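Local coordinates for general glycosylation pathway protein (Campylobacter jejuni, PDB 3AAG) that transfers a preassembled heptasaccharide from a lipid carrier to asparagine side chains of target proteins, and is represented here by its C-terminal periplasmic domain, at residues A[150-153]-A[154-158]. Numbering follows the deposited sequence.
Sequences FSTV and ASFSF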
loop_
_atom_site.group_PDB
_atom_site.type_symbol
_atom_site.label_atom_id
_atom_site.label_comp_id
_atom_site.label_asym_id
_atom_site.label_seq_id
_atom_site.Cartn_x
_atom_site.Cartn_y
_atom_site.Cartn_z
ATOM N N PHE A 150 4.462 -6.614 0.905
ATOM C CA PHE A 150 4.363 -5.258 0.376
ATOM C C PHE A 150 5.623 -4.842 -0.378
ATOM O O PHE A 150 5.559 -4.069 -1.335
ATOM C CB PHE A 150 4.064 -4.260 1.496
ATOM C CG PHE A 150 3.639 -2.907 0.999
ATOM C CD1 PHE A 150 2.512 -2.770 0.203
ATOM C CD2 PHE A 150 4.368 -1.773 1.324
ATOM C CE1 PHE A 150 2.116 -1.526 -0.260
ATOM C CE2 PHE A 150 3.979 -0.525 0.866
ATOM C CZ PHE A 150 2.850 -0.401 0.071
ATOM N N SER A 151 6.767 -5.356 0.055
ATOM C CA SER A 151 8.020 -5.114 -0.644
ATOM C C SER A 151 7.887 -5.475 -2.117
ATOM O O SER A 151 8.299 -4.715 -2.996
ATOM C CB SER A 151 9.149 -5.923 -0.008
ATOM O OG SER A 151 10.411 -5.445 -0.434
ATOM N N THR A 152 7.311 -6.643 -2.382
ATOM C CA THR A 152 7.101 -7.098 -3.748
ATOM C C THR A 152 6.016 -6.283 -4.436
ATOM O O THR A 152 6.109 -5.996 -5.629
ATOM C CB THR A 152 6.717 -8.584 -3.794
ATOM O OG1 THR A 152 7.864 -9.386 -3.485
ATOM C CG2 THR A 152 6.204 -8.957 -5.175
ATOM N N VAL A 153 4.988 -5.910 -3.682
ATOM C CA VAL A 153 3.914 -5.086 -4.220
ATOM C C VAL A 153 4.466 -3.776 -4.774
ATOM O O VAL A 153 4.220 -3.426 -5.928
ATOM C CB VAL A 153 2.841 -4.785 -3.158
ATOM C CG1 VAL A 153 1.833 -3.779 -3.691
ATOM C CG2 VAL A 153 2.148 -6.066 -2.734
ATOM N N ALA A 154 5.219 -3.060 -3.946
ATOM C CA ALA A 154 5.710 -1.734 -4.303
ATOM C C ALA A 154 6.731 -1.783 -5.434
ATOM O O ALA A 154 6.879 -0.822 -6.188
ATOM C CB ALA A 154 6.303 -1.043 -3.087
ATOM N N SER A 155 7.441 -2.901 -5.547
ATOM C CA SER A 155 8.452 -3.051 -6.586
ATOM C C SER A 155 7.849 -2.837 -7.973
ATOM O O SER A 155 8.540 -2.426 -8.905
ATOM C CB SER A 155 9.125 -4.426 -6.495
ATOM O OG SER A 155 8.467 -5.382 -7.307
ATOM N N PHE A 156 6.555 -3.105 -8.104
ATOM C CA PHE A 156 5.898 -3.037 -9.403
ATOM C C PHE A 156 5.423 -1.630 -9.748
ATOM O O PHE A 156 4.987 -1.373 -10.870
ATOM C CB PHE A 156 4.734 -4.025 -9.472
ATOM C CG PHE A 156 5.163 -5.451 -9.648
ATOM C CD1 PHE A 156 5.319 -6.281 -8.551
ATOM C CD2 PHE A 156 5.419 -5.960 -10.912
ATOM C CE1 PHE A 156 5.717 -7.594 -8.710
ATOM C CE2 PHE A 156 5.817 -7.271 -11.079
ATOM C CZ PHE A 156 5.967 -8.090 -9.976
ATOM N N SER A 157 5.506 -0.721 -8.781
ATOM C CA SER A 157 5.197 0.678 -9.039
ATOM C C SER A 157 6.405 1.394 -9.628
ATOM O O SER A 157 6.335 2.575 -9.968
ATOM C CB SER A 157 4.721 1.378 -7.762
ATOM O OG SER A 157 5.699 1.303 -6.739
ATOM N N PHE A 158 7.513 0.668 -9.753
ATOM C CA PHE A 158 8.685 1.164 -10.471
ATOM C C PHE A 158 8.748 0.613 -11.894
ATOM O O PHE A 158 8.725 -0.600 -12.104
ATOM C CB PHE A 158 9.967 0.800 -9.722
ATOM C CG PHE A 158 10.052 1.386 -8.344
ATOM C CD1 PHE A 158 9.173 0.986 -7.350
ATOM C CD2 PHE A 158 11.014 2.335 -8.039
ATOM C CE1 PHE A 158 9.250 1.523 -6.077
ATOM C CE2 PHE A 158 11.097 2.877 -6.770
ATOM C CZ PHE A 158 10.213 2.469 -5.787
#
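Ala-154 N gives a nearly straight hydrogen bond to Phe-150 O (2.8 Å, 169° at the hydrogen), an i to i+4 helical bond, whereas Phe-156 N reaches back only three residues, to Val-153 O at 3.2 Å. This i to i+3 bond meets its carbonyl from well above the plane. Ser-155 turns its hydroxyl back along the helix, and OG donates to Thr-152 O at 3.0 Å, tilted 25° from the carbonyl plane. The same oxygen lies near the plane of the Phe-156 ring, at its edge, close to CD1. Thr-152 and Phe-156 run side by side in the same direction. With Thr-152 CG2 anti to the backbone N, this methyl comes up to the ring edge in plane, 3.8 Å from CE1. Residues 150-153 are probably the last four residues of the MI motif, which in STT3 oligosaccharyltransferases helps to define the pocket for the +2 Ser/Thr of the acceptor sequon; the Val-153 side chain sits beside Ile-149 and touches Trp-35 of the WWDYG motif. Ser-155 to Phe-158 form a type I turn, and Ala-154 O takes a bond from Ser-157 N at 2.9 Å and another from Ser-157 OG. Phe-150, which is buried, meets Phe-172 edge-to-face; Val-153 O is also hydrogen-bonded to Ser-66 OG of helix 63-67.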